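PDB 4PQG: glycosyltransferase Gtf1 from Streptococcus pneumoniae, which is a glycosyltransferase of the GT-B class that also carries a GtfA-type extended beta-sheet domain and has UDP bound in a pocket. Local coordinates for residues A[85-89]-A[131-135]; A[428-432]-A[465-469]; A[442-448]-A[480-485]. One frame throughout, in Å; residues are numbered along the deposited sequence.

Contact 1 of 3, residues A[85-89]-A[131-135]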
ATOM      1  N   THR A  85      12.519 -14.446  -7.979  1.00 21.77           N
ATOM      2  CA  THR A  85      13.886 -14.902  -7.749  1.00 22.44           C
ATOM      3  C   THR A  85      13.960 -16.400  -8.018  1.00 24.10           C
ATOM      4  O   THR A  85      13.176 -17.170  -7.464  1.00 22.58           O
ATOM      5  CB  THR A  85      14.391 -14.596  -6.317  1.00 22.60           C
ATOM      6  OG1 THR A  85      14.466 -13.173  -6.119  1.00 22.20           O
ATOM      7  CG2 THR A  85      15.779 -15.201  -6.081  1.00 20.81           C
ATOM      8  N   SER A  86      14.882 -16.802  -8.892  1.00 24.69           N
ATOM      9  CA  SER A  86      15.106 -18.225  -9.170  1.00 26.19           C
ATOM     10  C   SER A  86      16.584 -18.598  -9.126  1.00 27.74           C
ATOM     11  O   SER A  86      16.939 -19.763  -9.289  1.00 28.83           O
ATOM     12  CB  SER A  86      14.483 -18.624 -10.503  1.00 26.32           C
ATOM     13  OG  SER A  86      14.959 -17.801 -11.547  1.00 27.73           O
ATOM     14  N   VAL A  87      17.442 -17.609  -8.872  1.00 27.91           N
ATOM     15  CA  VAL A  87      18.869 -17.839  -8.681  1.00 27.94           C
ATOM     16  C   VAL A  87      19.138 -18.659  -7.403  1.00 27.85           C
ATOM     17  O   VAL A  87      18.579 -18.370  -6.346  1.00 25.40           O
ATOM     18  CB  VAL A  87      19.616 -16.492  -8.646  1.00 27.66           C
ATOM     19  CG1 VAL A  87      21.049 -16.664  -8.192  1.00 30.14           C
ATOM     20  CG2 VAL A  87      19.568 -15.833 -10.022  1.00 27.48           C
ATOM     21  N   THR A  88      20.008 -19.666  -7.510  1.00 28.48           N
ATOM     22  CA  THR A  88      20.354 -20.542  -6.377  1.00 28.64           C
ATOM     23  C   THR A  88      21.651 -20.125  -5.694  1.00 28.25           C
ATOM     24  O   THR A  88      22.386 -19.299  -6.219  1.00 27.21           O
ATOM     25  CB  THR A  88      20.540 -22.002  -6.822  1.00 28.76           C
ATOM     26  OG1 THR A  88      21.614 -22.075  -7.767  1.00 28.92           O
ATOM     27  CG2 THR A  88      19.274 -22.555  -7.447  1.00 28.10           C
ATOM     28  N   VAL A  89      21.938 -20.722  -4.534  1.00 27.28           N
ATOM     29  CA  VAL A  89      23.216 -20.521  -3.850  1.00 28.32           C
ATOM     30  C   VAL A  89      24.418 -20.782  -4.765  1.00 30.20           C
ATOM     31  O   VAL A  89      25.405 -20.033  -4.743  1.00 31.13           O
ATOM     32  CB  VAL A  89      23.335 -21.395  -2.585  1.00 28.51           C
ATOM     33  CG1 VAL A  89      24.688 -21.211  -1.917  1.00 26.82           C
ATOM     34  CG2 VAL A  89      22.239 -21.031  -1.594  1.00 29.40           C
ATOM     35  N   ASP A 131      16.860 -23.171  -1.612  1.00 35.16           N
ATOM     36  CA  ASP A 131      18.170 -22.603  -1.913  1.00 35.44           C
ATOM     37  C   ASP A 131      18.116 -21.395  -2.878  1.00 33.05           C
ATOM     38  O   ASP A 131      19.126 -21.052  -3.502  1.00 31.82           O
ATOM     39  CB  ASP A 131      19.151 -23.692  -2.396  1.00 38.40           C
ATOM     40  CG  ASP A 131      18.882 -24.154  -3.821  1.00 40.94           C
ATOM     41  OD1 ASP A 131      17.792 -23.878  -4.380  1.00 42.97           O
ATOM     42  OD2 ASP A 131      19.780 -24.804  -4.391  1.00 44.37           O
ATOM     43  N   LEU A 132      16.949 -20.756  -2.989  1.00 30.57           N
ATOM     44  CA  LEU A 132      16.801 -19.538  -3.805  1.00 28.46           C
ATOM     45  C   LEU A 132      17.362 -18.323  -3.054  1.00 26.80           C
ATOM     46  O   LEU A 132      17.099 -18.154  -1.853  1.00 26.65           O
ATOM     47  CB  LEU A 132      15.332 -19.322  -4.205  1.00 30.32           C
ATOM     48  CG  LEU A 132      14.614 -20.480  -4.931  1.00 32.04           C
ATOM     49  CD1 LEU A 132      13.138 -20.168  -5.160  1.00 33.96           C
ATOM     50  CD2 LEU A 132      15.277 -20.847  -6.252  1.00 32.69           C
ATOM     51  N   VAL A 133      18.146 -17.490  -3.747  1.00 24.02           N
ATOM     52  CA  VAL A 133      18.865 -16.381  -3.101  1.00 23.05           C
ATOM     53  C   VAL A 133      18.441 -15.015  -3.651  1.00 22.73           C
ATOM     54  O   VAL A 133      18.650 -14.724  -4.826  1.00 21.70           O
ATOM     55  CB  VAL A 133      20.392 -16.527  -3.215  1.00 23.44           C
ATOM     56  CG1 VAL A 133      21.096 -15.386  -2.483  1.00 23.20           C
ATOM     57  CG2 VAL A 133      20.850 -17.869  -2.645  1.00 23.60           C
ATOM     58  N   GLN A 134      17.863 -14.196  -2.774  1.00 21.87           N
ATOM     59  CA  GLN A 134      17.272 -12.903  -3.133  1.00 22.52           C
ATOM     60  C   GLN A 134      18.395 -11.878  -3.302  1.00 20.86           C
ATOM     61  O   GLN A 134      18.389 -11.112  -4.255  1.00 19.31           O
ATOM     62  CB  GLN A 134      16.242 -12.474  -2.059  1.00 23.07           C
ATOM     63  CG  GLN A 134      15.536 -11.135  -2.269  1.00 24.74           C
ATOM     64  CD  GLN A 134      16.336  -9.949  -1.728  1.00 25.72           C
ATOM     65  OE1 GLN A 134      17.011 -10.061  -0.689  1.00 26.63           O
ATOM     66  NE2 GLN A 134      16.262  -8.804  -2.421  1.00 21.38           N
ATOM     67  N   HIS A 135      19.344 -11.876  -2.370  1.00 20.84           N
ATOM     68  CA  HIS A 135      20.551 -11.049  -2.477  1.00 20.82           C
ATOM     69  C   HIS A 135      21.685 -11.630  -1.675  1.00 20.30           C
ATOM     70  O   HIS A 135      21.459 -12.484  -0.818  1.00 19.92           O
ATOM     71  CB  HIS A 135      20.269  -9.582  -2.127  1.00 22.30           C
ATOM     72  CG  HIS A 135      20.204  -9.283  -0.654  1.00 24.63           C
ATOM     73  ND1 HIS A 135      19.085  -9.451   0.067  1.00 26.50           N
ATOM     74  CD2 HIS A 135      21.152  -8.742   0.214  1.00 27.44           C
ATOM     75  CE1 HIS A 135      19.301  -9.063   1.334  1.00 26.33           C
ATOM     76  NE2 HIS A 135      20.565  -8.618   1.423  1.00 27.39           N
TER
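This is a single antiparallel beta bridge joining the loop before helix 89-93 to the start of strand 133-140, which belongs to the ten-stranded antiparallel sheet of the GtfA extended beta-sheet domain. Thr-88 and Leu-132 face each other as a non-hydrogen-bonded pair, with their CA atoms 4.5 Å apart. The bonds that define the bridge flank this pair: Val-133 N donates to Val-87 O (2.8 Å, 162° at the hydrogen), and a weak bond runs from Val-89 N to Asp-131 O (3.0 Å, 133°). The end-to-end directions of the touching parts differ by 127°, so the chains soon diverge. Thr-88 is also the N-cap of helix 89-93, so the bridge falls right where that helix begins. Beside it, Val-89 CG2 meets Val-133 CG2 at 3.6 Å, within an apolar cluster that also includes Leu-125 and Val-92. The hydroxyl of Thr-85 bonds to Phe-150 O, whereas Thr-85 CG2 lies 3.2 Å from Val-133 O, a buried carbonyl with no polar partner in the model.

Contact 2 of 3, residues A[428-432]-A[465-469]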
ATOM      1  N   LEU A 428     -20.906  -3.003  11.190  1.00 22.34           N
ATOM      2  CA  LEU A 428     -19.781  -2.127  11.533  1.00 22.28           C
ATOM      3  C   LEU A 428     -20.125  -1.238  12.724  1.00 21.38           C
ATOM      4  O   LEU A 428     -21.215  -0.686  12.790  1.00 23.26           O
ATOM      5  CB  LEU A 428     -19.392  -1.246  10.337  1.00 21.27           C
ATOM      6  CG  LEU A 428     -19.241  -1.861   8.943  1.00 21.87           C
ATOM      7  CD1 LEU A 428     -18.825  -0.791   7.948  1.00 21.08           C
ATOM      8  CD2 LEU A 428     -18.227  -2.985   8.945  1.00 21.18           C
ATOM      9  N   ILE A 429     -19.193  -1.088  13.661  1.00 21.45           N
ATOM     10  CA  ILE A 429     -19.315  -0.040  14.694  1.00 20.92           C
ATOM     11  C   ILE A 429     -18.145   0.936  14.560  1.00 20.23           C
ATOM     12  O   ILE A 429     -16.998   0.531  14.703  1.00 19.94           O
ATOM     13  CB  ILE A 429     -19.349  -0.637  16.125  1.00 21.28           C
ATOM     14  CG1 ILE A 429     -20.513  -1.634  16.279  1.00 22.14           C
ATOM     15  CG2 ILE A 429     -19.429   0.480  17.156  1.00 22.72           C
ATOM     16  CD1 ILE A 429     -20.470  -2.449  17.568  1.00 21.37           C
ATOM     17  N   GLY A 430     -18.436   2.205  14.279  1.00 21.54           N
ATOM     18  CA  GLY A 430     -17.386   3.203  14.103  1.00 21.19           C
ATOM     19  C   GLY A 430     -17.800   4.623  14.415  1.00 21.88           C
ATOM     20  O   GLY A 430     -18.969   4.899  14.711  1.00 21.68           O
ATOM     21  N   PHE A 431     -16.836   5.534  14.347  1.00 20.73           N
ATOM     22  CA  PHE A 431     -17.112   6.946  14.581  1.00 22.30           C
ATOM     23  C   PHE A 431     -17.941   7.564  13.454  1.00 22.83           C
ATOM     24  O   PHE A 431     -17.799   7.184  12.282  1.00 20.95           O
ATOM     25  CB  PHE A 431     -15.810   7.729  14.712  1.00 22.15           C
ATOM     26  CG  PHE A 431     -15.113   7.565  16.033  1.00 23.15           C
ATOM     27  CD1 PHE A 431     -15.732   7.934  17.235  1.00 23.17           C
ATOM     28  CD2 PHE A 431     -13.799   7.094  16.081  1.00 23.70           C
ATOM     29  CE1 PHE A 431     -15.060   7.816  18.444  1.00 21.97           C
ATOM     30  CE2 PHE A 431     -13.131   6.969  17.297  1.00 22.70           C
ATOM     31  CZ  PHE A 431     -13.763   7.332  18.477  1.00 22.56           C
ATOM     32  N   ASP A 432     -18.805   8.513  13.822  1.00 23.64           N
ATOM     33  CA  ASP A 432     -19.581   9.279  12.864  1.00 24.92           C
ATOM     34  C   ASP A 432     -18.683  10.345  12.239  1.00 26.66           C
ATOM     35  O   ASP A 432     -18.757  11.523  12.591  1.00 24.96           O
ATOM     36  CB  ASP A 432     -20.780   9.924  13.563  1.00 27.87           C
ATOM     37  CG  ASP A 432     -21.832  10.447  12.585  1.00 30.13           C
ATOM     38  OD1 ASP A 432     -21.594  10.444  11.359  1.00 33.17           O
ATOM     39  OD2 ASP A 432     -22.914  10.861  13.047  1.00 32.06           O
ATOM     40  N   TYR A 465     -17.969   2.673  22.885  1.00 26.23           N
ATOM     41  CA  TYR A 465     -17.817   1.434  22.108  1.00 25.72           C
ATOM     42  C   TYR A 465     -18.292   0.208  22.899  1.00 26.04           C
ATOM     43  O   TYR A 465     -19.047  -0.616  22.363  1.00 25.28           O
ATOM     44  CB  TYR A 465     -16.369   1.245  21.625  1.00 25.10           C
ATOM     45  CG  TYR A 465     -16.063   1.983  20.345  1.00 24.10           C
ATOM     46  CD1 TYR A 465     -16.141   1.335  19.106  1.00 23.41           C
ATOM     47  CD2 TYR A 465     -15.707   3.334  20.369  1.00 23.50           C
ATOM     48  CE1 TYR A 465     -15.871   2.017  17.924  1.00 23.06           C
ATOM     49  CE2 TYR A 465     -15.418   4.014  19.201  1.00 23.75           C
ATOM     50  CZ  TYR A 465     -15.494   3.356  17.983  1.00 23.20           C
ATOM     51  OH  TYR A 465     -15.220   4.060  16.833  1.00 22.19           O
ATOM     52  N   ALA A 466     -17.864   0.097  24.163  1.00 26.04           N
ATOM     53  CA  ALA A 466     -18.311  -1.004  25.038  1.00 27.65           C
ATOM     54  C   ALA A 466     -19.831  -1.088  25.077  1.00 27.97           C
ATOM     55  O   ALA A 466     -20.389  -2.165  24.862  1.00 26.41           O
ATOM     56  CB  ALA A 466     -17.766  -0.855  26.451  1.00 27.26           C
ATOM     57  N   ALA A 467     -20.486   0.052  25.323  1.00 28.23           N
ATOM     58  CA  ALA A 467     -21.955   0.128  25.379  1.00 29.49           C
ATOM     59  C   ALA A 467     -22.607  -0.299  24.069  1.00 30.11           C
ATOM     60  O   ALA A 467     -23.646  -0.963  24.066  1.00 29.97           O
ATOM     61  CB  ALA A 467     -22.405   1.536  25.750  1.00 29.66           C
ATOM     62  N   LYS A 468     -22.004   0.091  22.950  1.00 29.37           N
ATOM     63  CA  LYS A 468     -22.570  -0.231  21.646  1.00 28.98           C
ATOM     64  C   LYS A 468     -22.416  -1.701  21.259  1.00 28.68           C
ATOM     65  O   LYS A 468     -23.344  -2.309  20.700  1.00 29.20           O
ATOM     66  CB  LYS A 468     -22.031   0.706  20.561  1.00 29.15           C
ATOM     67  CG  LYS A 468     -22.719   2.062  20.540  1.00 31.93           C
ATOM     68  CD  LYS A 468     -24.232   1.884  20.441  1.00 33.02           C
ATOM     69  CE  LYS A 468     -24.948   3.208  20.396  1.00 32.62           C
ATOM     70  NZ  LYS A 468     -26.408   2.994  20.223  1.00 32.56           N
ATOM     71  N   ILE A 469     -21.252  -2.270  21.556  1.00 27.60           N
ATOM     72  CA  ILE A 469     -21.017  -3.695  21.349  1.00 27.64           C
ATOM     73  C   ILE A 469     -22.055  -4.468  22.157  1.00 29.06           C
ATOM     74  O   ILE A 469     -22.764  -5.306  21.601  1.00 29.42           O
ATOM     75  CB  ILE A 469     -19.588  -4.125  21.770  1.00 26.64           C
ATOM     76  CG1 ILE A 469     -18.534  -3.538  20.806  1.00 27.12           C
ATOM     77  CG2 ILE A 469     -19.471  -5.641  21.823  1.00 26.97           C
ATOM     78  CD1 ILE A 469     -17.144  -3.398  21.400  1.00 25.40           C
TER
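Tyr-465 and Ile-429 bury the most surface here, 101 and 90 Å², with Phe-431 next at 32 Å². They join strand 428-431, in the parallel sheet of the Rossmann-like domain that contains the glycosyltransferase group 1 region, to helix 458-474, which packs on one side of that sheet. The short axes approach to 9.7 Å and run nearly antiparallel, at 156°, the usual arrangement of a helix covering a parallel alpha/beta sheet.

Ile-429 points its CA-to-CB bond toward the helix. Its CG2 lies 3.9 Å from Tyr-465 CD1, and its CD1 lies 3.9 Å from Ile-469 CG1. Lys-468 adds its aliphatic base, with CB 4.3 Å from Ile-429 CG2, while its amino group leads away to Gln-471 OE1 and makes a cation-pi contact with Tyr-448.

The tyrosine ring reaches along the strand to Phe-431 and meets it in a T-shaped stack: the Tyr-465 edge is directed at the Phe-431 face, with centroids 5.3 Å apart and planes at 85°. Tyr-465 OH sits over that face, 3.4 Å from Phe-431 CD2. Phe-431 N is 3.3 Å from the same oxygen, but the angle is too poor for a hydrogen bond; the hydroxyl bonds instead to Thr-407 O, just past the neighbouring strand 404-406.

Strand and helix are therefore held together by apolar and aromatic packing, while the tyrosine hydroxyl, a polar side-chain group within this packing, has its hydrogen-bond partner just after the adjacent strand 404-406.

Contact 3 of 3, residues A[442-448]-A[480-485]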
ATOM      1  N   GLU A 442     -25.078   2.545   8.268  1.00 32.13           N
ATOM      2  CA  GLU A 442     -26.410   3.131   8.490  1.00 34.52           C
ATOM      3  C   GLU A 442     -26.740   2.941   9.956  1.00 32.18           C
ATOM      4  O   GLU A 442     -27.057   1.825  10.378  1.00 29.58           O
ATOM      5  CB  GLU A 442     -27.471   2.401   7.668  1.00 38.88           C
ATOM      6  CG  GLU A 442     -27.276   2.473   6.169  1.00 46.07           C
ATOM      7  CD  GLU A 442     -28.063   3.589   5.524  1.00 50.77           C
ATOM      8  OE1 GLU A 442     -28.817   4.290   6.238  1.00 53.11           O
ATOM      9  OE2 GLU A 442     -27.915   3.756   4.295  1.00 55.02           O
ATOM     10  N   ASP A 443     -26.655   4.017  10.734  1.00 31.74           N
ATOM     11  CA  ASP A 443     -26.785   3.892  12.183  1.00 29.86           C
ATOM     12  C   ASP A 443     -28.069   3.165  12.549  1.00 29.15           C
ATOM     13  O   ASP A 443     -29.152   3.563  12.126  1.00 27.69           O
ATOM     14  CB  ASP A 443     -26.750   5.258  12.870  1.00 31.27           C
ATOM     15  CG  ASP A 443     -26.728   5.137  14.389  1.00 32.64           C
ATOM     16  OD1 ASP A 443     -25.899   4.367  14.914  1.00 31.51           O
ATOM     17  OD2 ASP A 443     -27.554   5.798  15.060  1.00 34.48           O
ATOM     18  N   GLY A 444     -27.926   2.092  13.318  1.00 28.74           N
ATOM     19  CA  GLY A 444     -29.062   1.329  13.798  1.00 29.05           C
ATOM     20  C   GLY A 444     -29.576   0.292  12.818  1.00 30.90           C
ATOM     21  O   GLY A 444     -30.441  -0.502  13.177  1.00 30.10           O
ATOM     22  N   GLN A 445     -29.064   0.300  11.585  1.00 29.14           N
ATOM     23  CA  GLN A 445     -29.522  -0.638  10.549  1.00 28.31           C
ATOM     24  C   GLN A 445     -28.478  -1.705  10.263  1.00 28.67           C
ATOM     25  O   GLN A 445     -28.805  -2.892  10.204  1.00 29.20           O
ATOM     26  CB  GLN A 445     -29.886   0.090   9.243  1.00 29.83           C
ATOM     27  CG  GLN A 445     -31.008   1.128   9.344  1.00 32.71           C
ATOM     28  CD  GLN A 445     -32.360   0.539   9.733  1.00 35.62           C
ATOM     29  OE1 GLN A 445     -32.630  -0.650   9.526  1.00 36.22           O
ATOM     30  NE2 GLN A 445     -33.217   1.375  10.312  1.00 38.24           N
ATOM     31  N   ASN A 446     -27.219  -1.295  10.062  1.00 26.15           N
ATOM     32  CA  ASN A 446     -26.156  -2.290   9.889  1.00 26.40           C
ATOM     33  C   ASN A 446     -25.039  -2.152  10.919  1.00 26.27           C
ATOM     34  O   ASN A 446     -23.928  -2.639  10.721  1.00 25.37           O
ATOM     35  CB  ASN A 446     -25.618  -2.303   8.437  1.00 24.95           C
ATOM     36  CG  ASN A 446     -24.705  -1.133   8.137  1.00 24.37           C
ATOM     37  OD1 ASN A 446     -25.016   0.018   8.468  1.00 24.77           O
ATOM     38  ND2 ASN A 446     -23.564  -1.417   7.496  1.00 22.74           N
ATOM     39  N   GLY A 447     -25.355  -1.512  12.037  1.00 25.09           N
ATOM     40  CA  GLY A 447     -24.366  -1.272  13.076  1.00 24.83           C
ATOM     41  C   GLY A 447     -24.661   0.056  13.725  1.00 25.11           C
ATOM     42  O   GLY A 447     -25.830   0.480  13.796  1.00 24.20           O
ATOM     43  N   TYR A 448     -23.604   0.717  14.190  1.00 24.63           N
ATOM     44  CA  TYR A 448     -23.735   1.986  14.901  1.00 23.38           C
ATOM     45  C   TYR A 448     -22.667   3.017  14.552  1.00 23.49           C
ATOM     46  O   TYR A 448     -21.488   2.694  14.436  1.00 23.59           O
ATOM     47  CB  TYR A 448     -23.666   1.762  16.397  1.00 24.39           C
ATOM     48  CG  TYR A 448     -24.709   0.845  16.970  1.00 25.80           C
ATOM     49  CD1 TYR A 448     -26.067   1.201  16.977  1.00 26.34           C
ATOM     50  CD2 TYR A 448     -24.337  -0.371  17.540  1.00 25.85           C
ATOM     51  CE1 TYR A 448     -27.021   0.349  17.522  1.00 26.49           C
ATOM     52  CE2 TYR A 448     -25.278  -1.215  18.094  1.00 26.63           C
ATOM     53  CZ  TYR A 448     -26.612  -0.851  18.085  1.00 26.54           C
ATOM     54  OH  TYR A 448     -27.526  -1.716  18.636  1.00 28.19           O
ATOM     55  N   ALA A 480     -30.330  -9.034  11.729  1.00 27.30           N
ATOM     56  CA  ALA A 480     -30.842  -7.914  10.940  1.00 28.52           C
ATOM     57  C   ALA A 480     -29.707  -7.015  10.395  1.00 27.80           C
ATOM     58  O   ALA A 480     -29.755  -6.554   9.249  1.00 27.99           O
ATOM     59  CB  ALA A 480     -31.818  -7.086  11.768  1.00 27.55           C
ATOM     60  N   MET A 481     -28.708  -6.754  11.230  1.00 26.86           N
ATOM     61  CA  MET A 481     -27.574  -5.894  10.845  1.00 26.55           C
ATOM     62  C   MET A 481     -26.685  -6.511   9.761  1.00 25.54           C
ATOM     63  O   MET A 481     -26.335  -5.845   8.781  1.00 27.61           O
ATOM     64  CB  MET A 481     -26.746  -5.533  12.074  1.00 26.08           C
ATOM     65  CG  MET A 481     -27.371  -4.429  12.901  1.00 26.91           C
ATOM     66  SD  MET A 481     -26.394  -4.093  14.364  1.00 29.30           S
ATOM     67  CE  MET A 481     -27.241  -2.637  14.975  1.00 25.85           C
ATOM     68  N   ARG A 482     -26.319  -7.775   9.934  1.00 24.82           N
ATOM     69  CA  ARG A 482     -25.634  -8.512   8.874  1.00 26.21           C
ATOM     70  C   ARG A 482     -26.385  -8.423   7.541  1.00 27.58           C
ATOM     71  O   ARG A 482     -25.791  -8.111   6.502  1.00 27.80           O
ATOM     72  CB  ARG A 482     -25.398  -9.972   9.289  1.00 26.09           C
ATOM     73  CG  ARG A 482     -25.139 -10.921   8.128  1.00 27.53           C
ATOM     74  CD  ARG A 482     -24.623 -12.264   8.598  1.00 26.77           C
ATOM     75  NE  ARG A 482     -25.606 -12.983   9.411  1.00 30.55           N
ATOM     76  CZ  ARG A 482     -25.455 -13.290  10.697  1.00 30.87           C
ATOM     77  NH1 ARG A 482     -26.409 -13.958  11.332  1.00 31.15           N
ATOM     78  NH2 ARG A 482     -24.367 -12.924  11.362  1.00 30.18           N
ATOM     79  N   ALA A 483     -27.697  -8.653   7.577  1.00 26.72           N
ATOM     80  CA  ALA A 483     -28.502  -8.661   6.361  1.00 28.02           C
ATOM     81  C   ALA A 483     -28.469  -7.293   5.699  1.00 28.04           C
ATOM     82  O   ALA A 483     -28.378  -7.172   4.476  1.00 27.38           O
ATOM     83  CB  ALA A 483     -29.937  -9.084   6.678  1.00 29.88           C
ATOM     84  N   TYR A 484     -28.500  -6.258   6.529  1.00 27.38           N
ATOM     85  CA  TYR A 484     -28.426  -4.902   6.039  1.00 26.94           C
ATOM     86  C   TYR A 484     -27.036  -4.555   5.455  1.00 25.37           C
ATOM     87  O   TYR A 484     -26.951  -3.801   4.482  1.00 24.76           O
ATOM     88  CB  TYR A 484     -28.837  -3.915   7.132  1.00 26.28           C
ATOM     89  CG  TYR A 484     -29.438  -2.659   6.576  1.00 28.69           C
ATOM     90  CD1 TYR A 484     -30.832  -2.510   6.480  1.00 28.74           C
ATOM     91  CD2 TYR A 484     -28.622  -1.619   6.117  1.00 28.25           C
ATOM     92  CE1 TYR A 484     -31.385  -1.349   5.951  1.00 30.54           C
ATOM     93  CE2 TYR A 484     -29.164  -0.460   5.590  1.00 30.10           C
ATOM     94  CZ  TYR A 484     -30.541  -0.333   5.508  1.00 30.97           C
ATOM     95  OH  TYR A 484     -31.064   0.821   4.998  1.00 31.19           O
ATOM     96  N   SER A 485     -25.971  -5.106   6.039  1.00 26.35           N
ATOM     97  CA  SER A 485     -24.604  -4.927   5.494  1.00 27.06           C
ATOM     98  C   SER A 485     -24.500  -5.463   4.066  1.00 27.62           C
ATOM     99  O   SER A 485     -24.035  -4.756   3.163  1.00 28.89           O
ATOM    100  CB  SER A 485     -23.542  -5.597   6.381  1.00 25.75           C
ATOM    101  OG  SER A 485     -23.213  -4.781   7.496  1.00 27.12           O
TER
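Backbone meets backbone unusually closely here: Asn-446 CA lies 4.0 Å from Met-481 CA, a separation at which a loop lies almost directly on a helix. A CA-H...O contact accompanies it, with Met-481 CA 3.3 Å from Gln-445 O and 163° at the hydrogen.

The loop that makes this approach is itself tightly folded. Gln-445 N and Asn-446 N both donate to Glu-442 O (2.8 and 3.1 Å), Gly-444 N donates to Gly-447 O (2.7 Å), and Asn-446 OD1 accepts from Glu-442 N at a short 2.5 Å. Gly-444 has a positive phi of 84°, and at the angles of Gly-447 (146°/-149°) a CB would be jammed against the preceding carbonyl oxygen.

In the fold, this loop leads into strand 447-450, an outermost strand of the six-stranded parallel sheet in the C-terminal Rossmann-like domain of a GT-B enzyme, and helix 478-489 packs against the entrance to that strand. Two aromatic contacts line the interface. Gln-445 CB sits over the Tyr-484 ring, 3.6 Å from its centroid and 3° off the normal, a CH-pi contact. Met-481 makes a Met-aromatic contact with Tyr-448: its CE is 4.0 Å from the ring centroid over the face, and its SD 5.2 Å away obliquely. Lys-468 makes a cation-pi contact with the same tyrosine.

Polar linkage across the segments is slight. Asn-446 ND2 donates weakly to Ser-485 OG (3.4 Å, 158°), and these two atoms also bond to Phe-440 O and Leu-426 O, respectively.

Contact 1 closes early in the chain, in the extended beta-sheet domain, with its centre 48 Å from that of contact 2 and 50 Å from that of contact 3, on the opposite side of the chain's centre. Contacts 2 and 3 are neighbours, their centres 12 Å apart, and they interleave along the chain: 428-432, 442-448, 465-469, 480-485. Strands 428-431 and 447-450 are adjacent in one parallel sheet, with probable hydrogen bonds from Leu-428 N to Asn-446 O and from Gly-430 N to Tyr-448 O, each 3.1 Å. Helices 458-474 and 478-489 follow in succession and pack on this part of the sheet, so contacts 2 and 3 form one continuous structural unit remote from contact 1.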